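Side-chain contacts in retinoic acid receptor (Platynereis dumerilii, PDB 6EU9), which probably acts as a ligand-dependent transcription factor that senses retinoic acid, here represented by its ligand-binding domain bound to all-trans retinoic acid: residues Glu10-Ile15 / Leu178-His183; Pro69-Leu74 / Ile80-Ala85; Ala86-Ile91 / Lys212-Val217; Ser152-Ile157 / Leu201-Leu206. One frame throughout, in Å; residues are numbered along the deposited sequence.

How the contacts relate
From the N terminus, helix 6-22 is the first to be joined: contact 1 ties it to helix 167-188 and closes the longest loop of the four. Nested inside that loop is contact 2, a short closure of the turn 69-74 onto helix 76-97, which follows it. Farther along the same helix, contact 3 reaches forward to helix 195-222, so its loop crosses that of contact 1. Contact 4, between helices 145-156 and 195-222, is nested inside the loop of contact 3 and likewise crosses contact 1. Contact 2 closes before either of these opens. L156 touches both F71 and A86, linking contact 4 to contacts 2 and 3 across the core.

Contact 1 (Glu10-Ile15 / Leu178-His183); sequences EMVEKI and LETLKH
T180 meets M11 and V12 with both branches of its side chain, placed by a first torsion of -52° that sets CG2 anti to the backbone N and OG1 anti to the carbonyl carbon. M11 comes to it with its first two torsions extended, which carry the sulfur obliquely across to the threonine; the bend at chi3 (-98°) then swings CE aside, 4.0 Å from T180 OG1. M11 SD lies 3.3 Å from T180 OG1 and 4.0 Å from T180 CG2, seated against the fork. V12 adds the branch beside its backbone N: V12 CG2 rests 4.1 Å from T180 CG2, methyl against methyl. A small forked residue suits this place because the backbones come close, V12 CA to T180 CA being 7.7 Å. The hydroxyl is bonded to the carbonyl of P176, one turn earlier on helix 167-188. V12 also packs on M150 of helix 145-156. With an alanine at T180, M11 SD and V12 CG2 would probably lose the branches they pack on, and the P176 carbonyl its hydroxyl partner. Chemically, then, the threonine spends its hydrogen bond on its own helix while its oxygen still lies against the M11 sulfur; CG2 gives the apolar side, and no hydrogen bond crosses to helix 6-22.

Contact 2 (Pro69-Leu74 / Ile80-Ala85); sequences PVFTQL and ITLLKA
F71 and L74 pack on L82 and L83 by apolar contact alone, with no hydrogen bond passing between the two segments. The aromatic part of the contact belongs to F71, whose CG stands anti to the backbone N (chi1 174°) and carries the ring out from the 3-10 turn toward helix 76-97. L82 CD1 meets the rim of the ring roughly in its plane, 4.3 Å from F71 CE1. L83 approaches the end of the ring obliquely, its CD1 3.9 Å from F71 CZ, and its side chain runs nearly perpendicular to that of F71. The purely aliphatic part is smaller: L74 CD1 is 4.4 Å from L82 CD1, so this one leucine methyl serves both residues of the turn. A long, flat phenylalanine suits the gap, since F71 CA and L82 CA are 9.5 Å apart. L156 of helix 145-156 touches F71, L82 and L83, while L83 also packs on L231 of the second subunit. At the bend, the L74 carbonyl accepts a hydrogen bond from Q79 NE2. The spacing of F71, L74, Q79 and the L82-L83 pair is that of the nuclear-receptor signature motif, which joins this turn to the early turns of the following helix.

Contact 3 (Ala86-Ile91 / Lys212-Val217); sequences ACLEII and KGAERV
In the three-layered helical sandwich of nuclear-receptor ligand-binding domains, L88 of helix 76-97, a central-layer helix, reaches G213, A214 and V217 of helix 195-222 in an outer layer. A single methyl does the touching. L88 CD1 comes 3.5 Å from A214 N and 3.8 Å from G213 C, lying against backbone where these two residues join. It also meets A214 CB at 4.0 Å, and V217 CG2, one turn on from G213, stands 4.5 Å from the same methyl. Glycine suits position 213 because a beta carbon there would point toward L88 and probably leave its CD1 little room. Without one, L88 CA and G213 CA can approach to 7.4 Å, and the leucine tip rests on the peptide itself. Alanine next door is short enough to flank the methyl without displacing it. The segments cross steeply, at 106° between their N-to-C directions, and within them L88 CD1 makes all the contacts. S210, earlier on helix 195-222, also touches L88. At the next position, E89 forms salt bridges with R161 and with R207, the latter a second, charged tie between the same two helices. A steep crossing such as that of segments 86-91 and 212-217, whose axes approach to 10.4 Å, belongs to the layered packing of this receptor fold.

Contact 4 (Ser152-Ile157 / Leu201-Leu206); sequences SLICLI and LKLTDL
L203 forks around the junction of I154 and C155, where helix 145-156 of the central layer of the nuclear-receptor sandwich meets helix 195-222 of an outer one. Its first torsion (chi1 -74°) carries CG toward helix 145-156, and chi2 (172°) then spreads the two methyls over I154 and C155. L203 CD1 packs on I154 CG2 at 3.5 Å, one side chain laid transversely to the other. The other methyl, L203 CD2, touches C155 SG at 3.4 Å. The sulfur is shared, for L206 CD2 reaches it from the next turn at 3.8 Å. Leucine is apt at both positions because its branched end bridges axes 11.3 Å apart, whereas the compact cysteine fits where the backbones are near, with C155 CA and L203 CA at 7.4 Å. The two segments cross at -62°, and every contact between them is apolar.

Outside this first shell, I154 is backed by I177 and L178 of helix 167-188, which follows in the chain. L206 is bordered by F134 of helix 128-141 and by I92 of helix 76-97, so its side chain sits where three other helices meet its own. E89 of that last helix touches C155 CB with its OE1 and L206 CD2 with its backbone O. The backbone next to the contact is held too: the carbonyl O of I154 accepts a hydrogen bond from NE2 of Q174.

Contact 1 (Glu10-Ile15 / Leu178-His183)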
loop_
_atom_site.group_PDB
_atom_site.type_symbol
_atom_site.label_atom_id
_atom_site.label_comp_id
_atom_site.label_asym_id
_atom_site.label_seq_id
_atom_site.Cartn_x
_atom_site.Cartn_y
_atom_site.Cartn_z
ATOM N N GLU A 10 -16.034 3.853 21.050
ATOM C CA GLU A 10 -15.083 4.741 20.422
ATOM C C GLU A 10 -14.847 4.300 18.979
ATOM O O GLU A 10 -14.759 5.123 18.088
ATOM C CB GLU A 10 -13.758 4.688 21.183
ATOM C CG GLU A 10 -12.868 5.915 21.242
ATOM C CD GLU A 10 -11.681 5.751 22.242
ATOM O OE1 GLU A 10 -11.752 6.340 23.380
ATOM O OE2 GLU A 10 -10.629 5.054 21.922
ATOM N N MET A 11 -14.744 2.987 18.775
ATOM C CA MET A 11 -14.415 2.367 17.525
ATOM C C MET A 11 -15.525 2.567 16.535
ATOM O O MET A 11 -15.305 2.918 15.373
ATOM C CB MET A 11 -14.194 0.893 17.710
ATOM C CG MET A 11 -13.319 0.313 16.628
ATOM S SD MET A 11 -13.392 -1.472 16.859
ATOM C CE MET A 11 -11.853 -1.787 17.810
ATOM N N VAL A 12 -16.745 2.396 16.978
ATOM C CA VAL A 12 -17.868 2.729 16.141
ATOM C C VAL A 12 -17.733 4.154 15.641
ATOM O O VAL A 12 -17.723 4.366 14.438
ATOM C CB VAL A 12 -19.184 2.506 16.831
ATOM C CG1 VAL A 12 -20.282 2.892 15.892
ATOM C CG2 VAL A 12 -19.290 1.047 17.246
ATOM N N GLU A 13 -17.490 5.080 16.547
ATOM C CA GLU A 13 -17.455 6.502 16.200
ATOM C C GLU A 13 -16.360 6.812 15.190
ATOM O O GLU A 13 -16.538 7.572 14.273
ATOM C CB GLU A 13 -17.405 7.397 17.428
ATOM C CG GLU A 13 -18.676 7.361 18.245
ATOM C CD GLU A 13 -18.666 8.355 19.410
ATOM O OE1 GLU A 13 -18.501 9.556 19.067
ATOM O OE2 GLU A 13 -18.815 7.971 20.640
ATOM N N LYS A 14 -15.229 6.207 15.371
ATOM C CA LYS A 14 -14.097 6.337 14.474
ATOM C C LYS A 14 -14.439 5.797 13.095
ATOM O O LYS A 14 -14.158 6.449 12.106
ATOM C CB LYS A 14 -12.837 5.629 15.040
ATOM C CG LYS A 14 -11.930 6.522 15.833
ATOM C CD LYS A 14 -11.284 5.645 16.895
ATOM C CE LYS A 14 -10.450 6.465 17.898
ATOM N NZ LYS A 14 -9.625 5.492 18.685
ATOM N N ILE A 15 -14.968 4.578 13.053
ATOM C CA ILE A 15 -15.214 3.938 11.765
ATOM C C ILE A 15 -16.344 4.706 11.078
ATOM O O ILE A 15 -16.253 5.006 9.893
ATOM C CB ILE A 15 -15.587 2.437 11.848
ATOM C CG1 ILE A 15 -14.864 1.676 12.951
ATOM C CG2 ILE A 15 -15.434 1.817 10.498
ATOM C CD1 ILE A 15 -13.581 1.006 12.684
ATOM N N LEU A 178 -14.827 -7.249 14.480
ATOM C CA LEU A 178 -15.825 -8.257 14.481
ATOM C C LEU A 178 -16.559 -8.340 15.802
ATOM O O LEU A 178 -17.794 -8.385 15.837
ATOM C CB LEU A 178 -15.188 -9.593 14.169
ATOM C CG LEU A 178 -14.729 -9.675 12.713
ATOM C CD1 LEU A 178 -13.659 -10.750 12.523
ATOM C CD2 LEU A 178 -16.019 -9.826 11.851
ATOM N N GLU A 179 -15.815 -8.319 16.907
ATOM C CA GLU A 179 -16.441 -8.377 18.207
ATOM C C GLU A 179 -17.295 -7.126 18.436
ATOM O O GLU A 179 -18.400 -7.192 18.935
ATOM C CB GLU A 179 -15.378 -8.592 19.262
ATOM C CG GLU A 179 -15.938 -9.163 20.539
ATOM C CD GLU A 179 -16.584 -10.539 20.430
ATOM O OE1 GLU A 179 -16.530 -11.190 19.334
ATOM O OE2 GLU A 179 -17.146 -10.976 21.471
ATOM N N THR A 180 -16.756 -6.004 17.999
ATOM C CA THR A 180 -17.420 -4.711 18.120
ATOM C C THR A 180 -18.675 -4.678 17.306
ATOM O O THR A 180 -19.689 -4.151 17.791
ATOM C CB THR A 180 -16.530 -3.588 17.625
ATOM O OG1 THR A 180 -15.291 -3.747 18.307
ATOM C CG2 THR A 180 -17.100 -2.318 17.965
ATOM N N LEU A 181 -18.618 -5.154 16.047
ATOM C CA LEU A 181 -19.812 -5.218 15.220
ATOM C C LEU A 181 -20.902 -6.077 15.907
ATOM O O LEU A 181 -22.014 -5.625 15.968
ATOM C CB LEU A 181 -19.529 -5.668 13.796
ATOM C CG LEU A 181 -20.806 -5.874 12.914
ATOM C CD1 LEU A 181 -21.542 -4.570 12.573
ATOM C CD2 LEU A 181 -20.386 -6.645 11.658
ATOM N N LYS A 182 -20.468 -7.185 16.518
ATOM C CA LYS A 182 -21.385 -8.072 17.210
ATOM C C LYS A 182 -22.156 -7.401 18.314
ATOM O O LYS A 182 -23.368 -7.541 18.420
ATOM C CB LYS A 182 -20.687 -9.323 17.750
ATOM C CG LYS A 182 -21.584 -10.219 18.617
ATOM C CD LYS A 182 -21.138 -11.630 18.845
ATOM C CE LYS A 182 -19.767 -11.673 19.452
ATOM N NZ LYS A 182 -19.077 -12.993 19.529
ATOM N N HIS A 183 -21.446 -6.722 19.177
ATOM C CA HIS A 183 -22.020 -6.056 20.342
ATOM C C HIS A 183 -22.889 -4.934 19.856
ATOM O O HIS A 183 -23.922 -4.692 20.421
ATOM C CB HIS A 183 -20.890 -5.521 21.248
ATOM C CG HIS A 183 -20.057 -6.604 21.858
ATOM N ND1 HIS A 183 -18.750 -6.417 22.244
ATOM C CD2 HIS A 183 -20.357 -7.894 22.158
ATOM C CE1 HIS A 183 -18.275 -7.535 22.769
ATOM N NE2 HIS A 183 -19.229 -8.454 22.718
#

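Contact 2 (Pro69-Leu74 / Ile80-Ala85)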
loop_
_atom_site.group_PDB
_atom_site.type_symbol
_atom_site.label_atom_id
_atom_site.label_comp_id
_atom_site.label_asym_id
_atom_site.label_seq_id
_atom_site.Cartn_x
_atom_site.Cartn_y
_atom_site.Cartn_z
ATOM N N PRO A 69 -8.637 3.550 11.701
ATOM C CA PRO A 69 -7.807 2.843 12.669
ATOM C C PRO A 69 -7.180 1.620 12.072
ATOM O O PRO A 69 -7.788 0.969 11.187
ATOM C CB PRO A 69 -8.805 2.441 13.768
ATOM C CG PRO A 69 -9.896 3.441 13.676
ATOM C CD PRO A 69 -9.845 4.131 12.347
ATOM N N VAL A 70 -5.967 1.322 12.519
ATOM C CA VAL A 70 -5.323 0.021 12.332
ATOM C C VAL A 70 -4.855 -0.257 10.919
ATOM O O VAL A 70 -3.770 -0.815 10.738
ATOM C CB VAL A 70 -6.107 -1.221 12.883
ATOM C CG1 VAL A 70 -5.787 -1.444 14.342
ATOM C CG2 VAL A 70 -7.608 -1.179 12.678
ATOM N N PHE A 71 -5.651 0.120 9.927
ATOM C CA PHE A 71 -5.304 -0.189 8.550
ATOM C C PHE A 71 -3.922 0.358 8.168
ATOM O O PHE A 71 -3.156 -0.265 7.539
ATOM C CB PHE A 71 -6.427 0.261 7.538
ATOM C CG PHE A 71 -6.038 0.098 6.088
ATOM C CD1 PHE A 71 -6.033 -1.170 5.484
ATOM C CD2 PHE A 71 -5.607 1.189 5.322
ATOM C CE1 PHE A 71 -5.567 -1.322 4.169
ATOM C CE2 PHE A 71 -5.175 1.031 4.005
ATOM C CZ PHE A 71 -5.170 -0.214 3.418
ATOM N N THR A 72 -3.718 1.583 8.574
ATOM C CA THR A 72 -2.464 2.315 8.507
ATOM C C THR A 72 -1.294 1.640 9.203
ATOM O O THR A 72 -0.167 1.813 8.779
ATOM C CB THR A 72 -2.701 3.742 9.052
ATOM O OG1 THR A 72 -3.674 3.741 10.156
ATOM C CG2 THR A 72 -3.255 4.587 7.872
ATOM N N GLN A 73 -1.561 0.870 10.217
ATOM C CA GLN A 73 -0.504 0.120 10.937
ATOM C C GLN A 73 0.235 -0.877 10.087
ATOM O O GLN A 73 1.375 -1.132 10.375
ATOM C CB GLN A 73 -1.012 -0.679 12.120
ATOM C CG GLN A 73 -2.006 0.042 12.982
ATOM C CD GLN A 73 -1.681 -0.069 14.413
ATOM O OE1 GLN A 73 -0.798 -0.829 14.853
ATOM N NE2 GLN A 73 -2.367 0.731 15.181
ATOM N N LEU A 74 -0.384 -1.436 9.048
ATOM C CA LEU A 74 0.187 -2.629 8.393
ATOM C C LEU A 74 1.100 -2.159 7.315
ATOM O O LEU A 74 1.075 -0.965 6.990
ATOM C CB LEU A 74 -0.921 -3.470 7.768
ATOM C CG LEU A 74 -2.219 -3.566 8.527
ATOM C CD1 LEU A 74 -3.285 -3.221 7.506
ATOM C CD2 LEU A 74 -2.339 -4.894 9.206
ATOM N N ILE A 80 -1.962 -2.062 0.112
ATOM C CA ILE A 80 -2.224 -2.059 -1.313
ATOM C C ILE A 80 -2.974 -3.314 -1.736
ATOM O O ILE A 80 -3.961 -3.233 -2.437
ATOM C CB ILE A 80 -0.938 -1.851 -2.143
ATOM C CG1 ILE A 80 -0.470 -0.406 -1.950
ATOM C CG2 ILE A 80 -1.126 -2.014 -3.650
ATOM C CD1 ILE A 80 0.879 -0.098 -2.553
ATOM N N THR A 81 -2.473 -4.461 -1.310
ATOM C CA THR A 81 -3.073 -5.764 -1.559
ATOM C C THR A 81 -4.508 -5.812 -1.107
ATOM O O THR A 81 -5.326 -6.188 -1.916
ATOM C CB THR A 81 -2.269 -6.847 -0.831
ATOM O OG1 THR A 81 -0.883 -6.639 -1.120
ATOM C CG2 THR A 81 -2.649 -8.215 -1.231
ATOM N N LEU A 82 -4.787 -5.346 0.117
ATOM C CA LEU A 82 -6.145 -5.413 0.691
ATOM C C LEU A 82 -7.060 -4.463 0.024
ATOM O O LEU A 82 -8.194 -4.774 -0.174
ATOM C CB LEU A 82 -6.165 -5.152 2.196
ATOM C CG LEU A 82 -5.453 -6.133 3.129
ATOM C CD1 LEU A 82 -5.527 -5.574 4.512
ATOM C CD2 LEU A 82 -6.131 -7.490 3.103
ATOM N N LEU A 83 -6.551 -3.296 -0.340
ATOM C CA LEU A 83 -7.365 -2.275 -1.011
ATOM C C LEU A 83 -7.760 -2.744 -2.402
ATOM O O LEU A 83 -8.939 -2.527 -2.797
ATOM C CB LEU A 83 -6.637 -0.960 -1.107
ATOM C CG LEU A 83 -6.995 0.056 -0.021
ATOM C CD1 LEU A 83 -5.997 1.212 -0.113
ATOM C CD2 LEU A 83 -8.436 0.512 -0.260
ATOM N N LYS A 84 -6.794 -3.347 -3.150
ATOM C CA LYS A 84 -7.135 -3.827 -4.458
ATOM C C LYS A 84 -8.222 -4.883 -4.364
ATOM O O LYS A 84 -9.225 -4.851 -5.081
ATOM C CB LYS A 84 -5.902 -4.355 -5.160
ATOM C CG LYS A 84 -5.357 -3.336 -6.173
ATOM C CD LYS A 84 -3.869 -3.157 -6.081
ATOM C CE LYS A 84 -3.066 -4.108 -6.959
ATOM N NZ LYS A 84 -2.612 -3.333 -8.158
ATOM N N ALA A 85 -8.024 -5.813 -3.430
ATOM C CA ALA A 85 -8.898 -6.953 -3.207
ATOM C C ALA A 85 -10.305 -6.550 -2.783
ATOM O O ALA A 85 -11.232 -7.175 -3.214
ATOM C CB ALA A 85 -8.259 -7.836 -2.161
#

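Contact 3 (Ala86-Ile91 / Lys212-Val217)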
loop_
_atom_site.group_PDB
_atom_site.type_symbol
_atom_site.label_atom_id
_atom_site.label_comp_id
_atom_site.label_asym_id
_atom_site.label_seq_id
_atom_site.Cartn_x
_atom_site.Cartn_y
_atom_site.Cartn_z
ATOM N N ALA A 86 -10.434 -5.449 -2.043
ATOM C CA ALA A 86 -11.686 -5.150 -1.319
ATOM C C ALA A 86 -12.461 -4.037 -1.970
ATOM O O ALA A 86 -13.574 -3.725 -1.582
ATOM C CB ALA A 86 -11.385 -4.749 0.121
ATOM N N CYS A 87 -11.876 -3.405 -2.962
ATOM C CA CYS A 87 -12.370 -2.176 -3.504
ATOM C C CYS A 87 -13.783 -2.343 -4.088
ATOM O O CYS A 87 -14.622 -1.465 -3.875
ATOM C CB CYS A 87 -11.413 -1.787 -4.609
ATOM S SG CYS A 87 -11.820 -0.224 -5.321
ATOM N N LEU A 88 -14.021 -3.415 -4.848
ATOM C CA LEU A 88 -15.273 -3.608 -5.458
ATOM C C LEU A 88 -16.368 -3.995 -4.496
ATOM O O LEU A 88 -17.520 -3.515 -4.559
ATOM C CB LEU A 88 -15.196 -4.698 -6.528
ATOM C CG LEU A 88 -15.201 -4.364 -7.950
ATOM C CD1 LEU A 88 -15.576 -5.672 -8.614
ATOM C CD2 LEU A 88 -16.296 -3.380 -8.245
ATOM N N GLU A 89 -16.015 -4.834 -3.520
ATOM C CA GLU A 89 -16.930 -5.163 -2.437
ATOM C C GLU A 89 -17.368 -3.923 -1.713
ATOM O O GLU A 89 -18.548 -3.776 -1.522
ATOM C CB GLU A 89 -16.232 -6.100 -1.478
ATOM C CG GLU A 89 -15.997 -7.527 -1.898
ATOM C CD GLU A 89 -14.736 -8.115 -1.275
ATOM O OE1 GLU A 89 -14.377 -7.673 -0.139
ATOM O OE2 GLU A 89 -14.051 -8.968 -1.902
ATOM N N ILE A 90 -16.462 -3.002 -1.351
ATOM C CA ILE A 90 -16.858 -1.831 -0.564
ATOM C C ILE A 90 -17.777 -0.919 -1.402
ATOM O O ILE A 90 -18.745 -0.364 -0.911
ATOM C CB ILE A 90 -15.637 -1.086 0.015
ATOM C CG1 ILE A 90 -14.933 -2.005 1.000
ATOM C CG2 ILE A 90 -15.992 0.178 0.757
ATOM C CD1 ILE A 90 -13.526 -1.642 1.444
ATOM N N ILE A 91 -17.459 -0.737 -2.669
ATOM C CA ILE A 91 -18.252 0.104 -3.575
ATOM C C ILE A 91 -19.640 -0.466 -3.769
ATOM O O ILE A 91 -20.602 0.278 -3.813
ATOM C CB ILE A 91 -17.517 0.204 -4.953
ATOM C CG1 ILE A 91 -16.495 1.318 -4.889
ATOM C CG2 ILE A 91 -18.420 0.304 -6.189
ATOM C CD1 ILE A 91 -15.565 1.308 -6.060
ATOM N N LYS A 212 -18.470 -11.422 -9.771
ATOM C CA LYS A 212 -19.198 -11.184 -10.959
ATOM C C LYS A 212 -18.970 -9.764 -11.410
ATOM O O LYS A 212 -18.825 -9.484 -12.610
ATOM C CB LYS A 212 -20.689 -11.446 -10.751
ATOM C CG LYS A 212 -21.068 -12.913 -10.669
ATOM C CD LYS A 212 -22.504 -13.089 -10.155
ATOM C CE LYS A 212 -22.814 -14.554 -9.960
ATOM N NZ LYS A 212 -23.200 -14.717 -8.524
ATOM N N GLY A 213 -18.925 -8.830 -10.461
ATOM C CA GLY A 213 -18.716 -7.413 -10.780
ATOM C C GLY A 213 -17.463 -7.166 -11.609
ATOM O O GLY A 213 -17.539 -6.470 -12.619
ATOM N N ALA A 214 -16.399 -7.884 -11.205
ATOM C CA ALA A 214 -15.082 -7.696 -11.787
ATOM C C ALA A 214 -15.099 -8.111 -13.238
ATOM O O ALA A 214 -14.518 -7.446 -14.074
ATOM C CB ALA A 214 -14.010 -8.473 -10.996
ATOM N N GLU A 215 -15.839 -9.188 -13.528
ATOM C CA GLU A 215 -15.880 -9.753 -14.858
ATOM C C GLU A 215 -16.422 -8.684 -15.764
ATOM O O GLU A 215 -15.884 -8.457 -16.853
ATOM C CB GLU A 215 -16.805 -10.933 -14.942
ATOM C CG GLU A 215 -16.501 -12.134 -14.117
ATOM C CD GLU A 215 -17.767 -12.978 -13.915
ATOM O OE1 GLU A 215 -18.965 -12.604 -14.239
ATOM O OE2 GLU A 215 -17.573 -14.087 -13.419
ATOM N N ARG A 216 -17.495 -8.017 -15.346
ATOM C CA ARG A 216 -18.042 -6.963 -16.165
ATOM C C ARG A 216 -17.100 -5.773 -16.333
ATOM O O ARG A 216 -17.016 -5.255 -17.412
ATOM C CB ARG A 216 -19.395 -6.492 -15.664
ATOM C CG ARG A 216 -20.608 -7.174 -16.232
ATOM C CD ARG A 216 -21.120 -8.074 -15.131
ATOM N NE ARG A 216 -22.258 -8.901 -15.480
ATOM C CZ ARG A 216 -22.323 -10.224 -15.293
ATOM N NH1 ARG A 216 -21.321 -10.916 -14.767
ATOM N NH2 ARG A 216 -23.407 -10.890 -15.655
ATOM N N VAL A 217 -16.331 -5.470 -15.308
ATOM C CA VAL A 217 -15.439 -4.294 -15.296
ATOM C C VAL A 217 -14.356 -4.474 -16.357
ATOM O O VAL A 217 -14.033 -3.534 -17.083
ATOM C CB VAL A 217 -14.741 -4.101 -13.903
ATOM C CG1 VAL A 217 -13.926 -2.836 -13.916
ATOM C CG2 VAL A 217 -15.711 -4.029 -12.780
#

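Contact 4 (Ser152-Ile157 / Leu201-Leu206)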
loop_
_atom_site.group_PDB
_atom_site.type_symbol
_atom_site.label_atom_id
_atom_site.label_comp_id
_atom_site.label_asym_id
_atom_site.label_seq_id
_atom_site.Cartn_x
_atom_site.Cartn_y
_atom_site.Cartn_z
ATOM N N SER A 152 -17.561 -2.518 5.841
ATOM C CA SER A 152 -16.541 -2.118 4.879
ATOM C C SER A 152 -15.145 -2.366 5.397
ATOM O O SER A 152 -14.326 -2.921 4.679
ATOM C CB SER A 152 -16.666 -0.662 4.544
ATOM O OG SER A 152 -18.076 -0.347 4.340
ATOM N N LEU A 153 -14.853 -2.000 6.650
ATOM C CA LEU A 153 -13.525 -2.242 7.213
ATOM C C LEU A 153 -13.255 -3.716 7.345
ATOM O O LEU A 153 -12.111 -4.139 7.183
ATOM C CB LEU A 153 -13.356 -1.534 8.581
ATOM C CG LEU A 153 -11.871 -1.327 9.046
ATOM C CD1 LEU A 153 -11.148 -0.449 8.073
ATOM C CD2 LEU A 153 -11.809 -0.650 10.359
ATOM N N ILE A 154 -14.286 -4.488 7.721
ATOM C CA ILE A 154 -14.160 -5.922 7.872
ATOM C C ILE A 154 -13.822 -6.561 6.541
ATOM O O ILE A 154 -13.017 -7.496 6.503
ATOM C CB ILE A 154 -15.385 -6.529 8.552
ATOM C CG1 ILE A 154 -15.385 -6.188 10.032
ATOM C CG2 ILE A 154 -15.656 -8.047 8.247
ATOM C CD1 ILE A 154 -16.694 -6.497 10.726
ATOM N N CYS A 155 -14.416 -6.021 5.479
ATOM C CA CYS A 155 -14.078 -6.440 4.111
ATOM C C CYS A 155 -12.666 -6.110 3.801
ATOM O O CYS A 155 -11.915 -6.957 3.359
ATOM C CB CYS A 155 -14.896 -5.689 3.060
ATOM S SG CYS A 155 -16.497 -6.378 2.832
ATOM N N LEU A 156 -12.321 -4.881 4.118
ATOM C CA LEU A 156 -10.987 -4.341 3.953
ATOM C C LEU A 156 -10.009 -5.133 4.711
ATOM O O LEU A 156 -9.003 -5.534 4.092
ATOM C CB LEU A 156 -10.909 -2.883 4.311
ATOM C CG LEU A 156 -9.606 -2.196 3.955
ATOM C CD1 LEU A 156 -9.163 -2.376 2.504
ATOM C CD2 LEU A 156 -9.599 -0.758 4.388
ATOM N N ILE A 157 -10.238 -5.333 5.991
ATOM C CA ILE A 157 -9.242 -6.022 6.822
ATOM C C ILE A 157 -9.482 -7.503 6.845
ATOM O O ILE A 157 -10.009 -8.034 7.796
ATOM C CB ILE A 157 -8.973 -5.352 8.204
ATOM C CG1 ILE A 157 -8.657 -3.868 7.932
ATOM C CG2 ILE A 157 -7.738 -5.985 8.858
ATOM C CD1 ILE A 157 -8.055 -3.109 9.066
ATOM N N LEU A 201 -22.917 -13.426 6.848
ATOM C CA LEU A 201 -23.249 -14.124 5.594
ATOM C C LEU A 201 -23.522 -13.156 4.459
ATOM O O LEU A 201 -23.282 -13.513 3.352
ATOM C CB LEU A 201 -24.388 -15.057 5.799
ATOM C CG LEU A 201 -24.174 -16.209 6.771
ATOM C CD1 LEU A 201 -25.437 -17.023 6.874
ATOM C CD2 LEU A 201 -23.071 -17.045 6.242
ATOM N N LYS A 202 -23.885 -11.921 4.733
ATOM C CA LYS A 202 -23.955 -10.921 3.666
ATOM C C LYS A 202 -22.588 -10.608 3.102
ATOM O O LYS A 202 -22.480 -10.259 1.954
ATOM C CB LYS A 202 -24.635 -9.626 4.131
ATOM C CG LYS A 202 -26.019 -9.864 4.778
ATOM C CD LYS A 202 -27.258 -9.755 3.882
ATOM C CE LYS A 202 -27.786 -11.123 3.484
ATOM N NZ LYS A 202 -28.807 -10.933 2.395
ATOM N N LEU A 203 -21.523 -10.744 3.929
ATOM C CA LEU A 203 -20.212 -10.594 3.439
ATOM C C LEU A 203 -19.899 -11.684 2.411
ATOM O O LEU A 203 -19.181 -11.438 1.453
ATOM C CB LEU A 203 -19.191 -10.639 4.591
ATOM C CG LEU A 203 -19.195 -9.348 5.418
ATOM C CD1 LEU A 203 -18.370 -9.429 6.615
ATOM C CD2 LEU A 203 -18.793 -8.130 4.653
ATOM N N THR A 204 -20.371 -12.892 2.655
ATOM C CA THR A 204 -20.186 -14.003 1.740
ATOM C C THR A 204 -20.972 -13.815 0.429
ATOM O O THR A 204 -20.425 -14.099 -0.650
ATOM C CB THR A 204 -20.600 -15.306 2.420
ATOM O OG1 THR A 204 -19.778 -15.495 3.588
ATOM C CG2 THR A 204 -20.402 -16.478 1.484
ATOM N N ASP A 205 -22.182 -13.292 0.509
ATOM C CA ASP A 205 -22.866 -12.767 -0.652
ATOM C C ASP A 205 -22.052 -11.728 -1.437
ATOM O O ASP A 205 -21.946 -11.776 -2.628
ATOM C CB ASP A 205 -24.101 -12.037 -0.122
ATOM C CG ASP A 205 -25.361 -12.471 -0.699
ATOM O OD1 ASP A 205 -25.600 -12.369 -1.912
ATOM O OD2 ASP A 205 -26.090 -12.923 0.176
ATOM N N LEU A 206 -21.550 -10.712 -0.759
ATOM C CA LEU A 206 -20.790 -9.660 -1.381
ATOM C C LEU A 206 -19.483 -10.156 -2.128
ATOM O O LEU A 206 -19.018 -9.505 -3.092
ATOM C CB LEU A 206 -20.455 -8.634 -0.300
ATOM C CG LEU A 206 -19.937 -7.271 -0.808
ATOM C CD1 LEU A 206 -21.069 -6.569 -1.483
ATOM C CD2 LEU A 206 -19.307 -6.430 0.283
#